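Local coordinates for protein pectinesterase (Aspergillus niger, PDB 5C1E) that catalyses the hydrolysis of methyl esters in pectin, releasing methanol and leaving galacturonate units, and is probably involved in the maceration of plant tissue, at residues 85-88 with 89-92; 128-132 with 133-137. All blocks are in the same frame, centred on the assembly; numbering follows the deposited sequence. Where two conformers were deposited one is given.

The chain closes contact 1, a turn on the outside of the parallel beta-helix, before it opens contact 2, a corner packed in the interior. Their centres lie 19 Å apart and their nearest atoms about 9 Å, so they do not touch, yet both rest on strand 121-124: Asp89 and Ala92 of contact 1 meet Val122, while Phe130 and Phe135 of contact 2 meet Leu121. Contact 1 is the one nearer to catalysis, with the side chain of Leu88 about 9 Å from that of Asp161, the predicted active-site residue, and the side chain of Ser87 about 3 Å from a bound glycerol, probably from the crystallisation liquor. Contact 2 lies away from the annotated sites.

Contact 1: residues 85-88 with 89-92; sequences AGSL and DKSA
Ser87 and Lys90 meet through the serine hydroxyl, which turns back over the start of a short helical turn. OG sits between its own backbone N and carbonyl carbon (chi1 72°), and from there it accepts the N-H of Lys90 at 3.0 Å between Lys90 N and Ser87 OG, with an N-H...O angle of 158°. A serine suits this place because its short side chain brings a hydroxyl acceptor to the N-H of the residue three on. The aliphatic part of Lys90 lies alongside: its CG is 3.3 Å from Ser87 OG, and its CD is 3.5 Å from Ala85 O, while the extended chain carries the ammonium away. The turn links helix 82-85 to strand 94-96 of the parallel beta-helix; Gly86, the first residue beyond that helix, has a positive phi of 105°, where a CB would press on the preceding carbonyl O; glycine has none. Leu88 O is gripped twice by Ser91, whose OG, like that of Ser87, lies between its backbone N and carbonyl carbon. The hydroxyl OG donates to it at 2.7 Å, tilted a little from the carbonyl plane, and Ser91 N reaches the same Leu88 O at 3.1 Å from above that plane. Ser91 OG is also hydrogen-bonded to Val119 N, which ties the turn to the neighbouring loop. Ala85 brings just a methyl group, its CB 3.5 Å from Lys90 O, against the peptide between Lys90 and Ser91, where a small residue fits closely. In one of its two conformers, Asp89 OD2 forms a salt bridge with Lys145 NZ. Leu88 turns its branched end onto Gln117, Asp140 and Tyr143.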
loop_
_atom_site.group_PDB
_atom_site.type_symbol
_atom_site.label_atom_id
_atom_site.label_comp_id
_atom_site.label_asym_id
_atom_site.label_seq_id
_atom_site.Cartn_x
_atom_site.Cartn_y
_atom_site.Cartn_z
ATOM N N ALA A 85 2.036 -20.337 5.535
ATOM C CA ALA A 85 0.968 -20.326 4.530
ATOM C C ALA A 85 1.356 -21.007 3.219
ATOM O O ALA A 85 0.493 -21.474 2.485
ATOM C CB ALA A 85 0.520 -18.899 4.249
ATOM N N GLY A 86 2.644 -21.033 2.908
ATOM C CA GLY A 86 3.125 -21.657 1.674
ATOM C C GLY A 86 3.533 -20.697 0.568
ATOM O O GLY A 86 4.203 -21.105 -0.366
ATOM N N SER A 87 3.108 -19.435 0.644
ATOM C CA SER A 87 3.594 -18.397 -0.270
ATOM C C SER A 87 3.312 -17.023 0.310
ATOM O O SER A 87 2.546 -16.899 1.268
ATOM C CB SER A 87 2.908 -18.497 -1.628
ATOM O OG SER A 87 1.555 -18.070 -1.547
ATOM N N LEU A 88 3.927 -15.993 -0.267
ATOM C CA LEU A 88 3.592 -14.611 0.104
ATOM C C LEU A 88 2.107 -14.308 -0.057
ATOM O O LEU A 88 1.486 -13.789 0.860
ATOM C CB LEU A 88 4.388 -13.612 -0.734
ATOM C CG LEU A 88 5.887 -13.598 -0.425
ATOM C CD1 LEU A 88 6.606 -12.845 -1.541
ATOM C CD2 LEU A 88 6.147 -12.983 0.944
ATOM N N ASP A 89 1.549 -14.636 -1.225
ATOM C CA ASP A 89 0.131 -14.387 -1.512
ATOM C C ASP A 89 -0.802 -15.090 -0.543
ATOM O O ASP A 89 -1.804 -14.516 -0.128
ATOM C CB ASP A 89 -0.231 -14.816 -2.937
ATOM C CG ASP A 89 0.233 -13.825 -3.970
ATOM O OD1 ASP A 89 0.850 -12.817 -3.576
ATOM O OD2 ASP A 89 0.011 -14.065 -5.174
ATOM N N LYS A 90 -0.464 -16.324 -0.179
ATOM C CA LYS A 90 -1.286 -17.107 0.753
ATOM C C LYS A 90 -1.215 -16.606 2.183
ATOM O O LYS A 90 -2.079 -16.962 2.974
ATOM C CB LYS A 90 -0.923 -18.599 0.719
ATOM C CG LYS A 90 -1.367 -19.301 -0.546
ATOM C CD LYS A 90 -0.941 -20.762 -0.584
ATOM C CE LYS A 90 -1.363 -21.374 -1.908
ATOM N NZ LYS A 90 -0.937 -22.799 -2.044
ATOM N N SER A 91 -0.195 -15.806 2.514
ATOM C CA SER A 91 -0.071 -15.203 3.837
ATOM C C SER A 91 -0.908 -13.930 3.985
ATOM O O SER A 91 -1.048 -13.416 5.092
ATOM C CB SER A 91 1.394 -14.873 4.150
ATOM O OG SER A 91 1.826 -13.671 3.522
ATOM N N ALA A 92 -1.439 -13.419 2.878
ATOM C CA ALA A 92 -2.072 -12.102 2.874
ATOM C C ALA A 92 -3.412 -12.137 3.565
ATOM O O ALA A 92 -4.195 -13.051 3.352
ATOM C CB ALA A 92 -2.240 -11.588 1.454
#

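Contact 2: residues 128-132 with 133-137; sequences LGFYG and CQFSG
Strands 128-131 and 134-136, which carry Phe130 and Phe135, are joined by a sharp bend at Gly132, whose positive phi of 64° is easy for a residue without a side chain, before Cys133 returns to an extended conformation. The bend brings the two phenylalanines together on its inner side. The edge of Phe135 is turned toward the face of Phe130, offset, with the ring centroids 5.7 Å apart and the planes at 80°. The leading atom is Phe135 CZ, which approaches the Phe130 ring obliquely and comes to 3.8 Å from Phe130 CD2. In both residues CG lies anti to the carbonyl carbon, which turns each ring in over the corner. Cys133, small enough for the corner, brings SG to 4.5 Å from Phe130 CB and 3.7 Å from Tyr131 O. Tyr131 points the other way, stacking on Tyr104, with its OH hydrogen-bonded to Asp296 N. Phe130 also stacks on Tyr151 of strand 148-152, and Phe135 touches Ile156 of strand 155-158, so both continue into the next coil. Aromatic and aliphatic side chains piled inside, at a corner between two parallel sheets, are characteristic of the right-handed parallel beta-helix of pectinesterases.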
loop_
_atom_site.group_PDB
_atom_site.type_symbol
_atom_site.label_atom_id
_atom_site.label_comp_id
_atom_site.label_asym_id
_atom_site.label_seq_id
_atom_site.Cartn_x
_atom_site.Cartn_y
_atom_site.Cartn_z
ATOM N N LEU A 128 -6.142 -0.339 -9.300
ATOM C CA LEU A 128 -6.475 -0.487 -7.886
ATOM C C LEU A 128 -6.344 0.836 -7.168
ATOM O O LEU A 128 -5.298 1.506 -7.248
ATOM C CB LEU A 128 -5.569 -1.519 -7.214
ATOM C CG LEU A 128 -5.602 -2.900 -7.872
ATOM C CD1 LEU A 128 -4.782 -3.880 -7.034
ATOM C CD2 LEU A 128 -7.033 -3.405 -8.073
ATOM N N GLY A 129 -7.406 1.226 -6.476
ATOM C CA GLY A 129 -7.433 2.509 -5.753
ATOM C C GLY A 129 -7.716 2.310 -4.286
ATOM O O GLY A 129 -8.700 1.652 -3.930
ATOM N N PHE A 130 -6.861 2.881 -3.442
ATOM C CA PHE A 130 -6.986 2.776 -1.996
ATOM C C PHE A 130 -6.960 4.170 -1.381
ATOM O O PHE A 130 -6.031 4.937 -1.606
ATOM C CB PHE A 130 -5.853 1.913 -1.415
ATOM C CG PHE A 130 -5.836 0.515 -1.944
ATOM C CD1 PHE A 130 -5.130 0.200 -3.092
ATOM C CD2 PHE A 130 -6.540 -0.500 -1.296
ATOM C CE1 PHE A 130 -5.114 -1.104 -3.579
ATOM C CE2 PHE A 130 -6.542 -1.802 -1.787
ATOM C CZ PHE A 130 -5.834 -2.101 -2.930
ATOM N N TYR A 131 -7.986 4.480 -0.597
ATOM C CA TYR A 131 -8.220 5.822 -0.109
ATOM C C TYR A 131 -8.485 5.795 1.384
ATOM O O TYR A 131 -9.443 5.191 1.837
ATOM C CB TYR A 131 -9.452 6.400 -0.821
ATOM C CG TYR A 131 -9.344 6.368 -2.330
ATOM C CD1 TYR A 131 -8.744 7.407 -3.017
ATOM C CD2 TYR A 131 -9.816 5.292 -3.060
ATOM C CE1 TYR A 131 -8.638 7.380 -4.401
ATOM C CE2 TYR A 131 -9.707 5.253 -4.438
ATOM C CZ TYR A 131 -9.116 6.304 -5.097
ATOM O OH TYR A 131 -9.015 6.283 -6.461
ATOM N N GLY A 132 -7.645 6.457 2.162
ATOM C CA GLY A 132 -7.875 6.524 3.592
ATOM C C GLY A 132 -7.798 5.191 4.297
ATOM O O GLY A 132 -8.448 5.009 5.329
ATOM N N CYS A 133 -6.993 4.259 3.774
ATOM C CA CYS A 133 -6.864 2.926 4.363
ATOM C C CYS A 133 -5.595 2.822 5.219
ATOM O O CYS A 133 -4.655 3.610 5.079
ATOM C CB CYS A 133 -6.811 1.858 3.258
ATOM S SG CYS A 133 -8.331 1.692 2.313
ATOM N N GLN A 134 -5.575 1.840 6.104
ATOM C CA GLN A 134 -4.345 1.494 6.807
ATOM C C GLN A 134 -3.902 0.089 6.460
ATOM O O GLN A 134 -4.729 -0.829 6.347
ATOM C CB GLN A 134 -4.516 1.601 8.321
ATOM C CG GLN A 134 -5.051 2.944 8.804
ATOM C CD GLN A 134 -5.040 3.058 10.320
ATOM O OE1 GLN A 134 -4.031 2.711 10.960
ATOM N NE2 GLN A 134 -6.142 3.577 10.916
ATOM N N PHE A 135 -2.587 -0.081 6.350
ATOM C CA PHE A 135 -2.000 -1.373 6.114
ATOM C C PHE A 135 -0.873 -1.550 7.108
ATOM O O PHE A 135 0.082 -0.767 7.111
ATOM C CB PHE A 135 -1.484 -1.494 4.675
ATOM C CG PHE A 135 -2.463 -1.043 3.651
ATOM C CD1 PHE A 135 -3.373 -1.940 3.122
ATOM C CD2 PHE A 135 -2.470 0.260 3.201
ATOM C CE1 PHE A 135 -4.292 -1.537 2.175
ATOM C CE2 PHE A 135 -3.380 0.665 2.242
ATOM C CZ PHE A 135 -4.292 -0.238 1.739
ATOM N N SER A 136 -0.979 -2.587 7.936
ATOM C CA SER A 136 -0.065 -2.787 9.056
ATOM C C SER A 136 0.544 -4.184 9.103
ATOM O O SER A 136 -0.153 -5.194 8.941
ATOM C CB SER A 136 -0.791 -2.498 10.370
ATOM O OG SER A 136 -1.177 -1.137 10.436
ATOM N N GLY A 137 1.859 -4.216 9.303
ATOM C CA GLY A 137 2.613 -5.457 9.498
ATOM C C GLY A 137 4.007 -5.118 9.970
ATOM O O GLY A 137 4.204 -4.069 10.588
#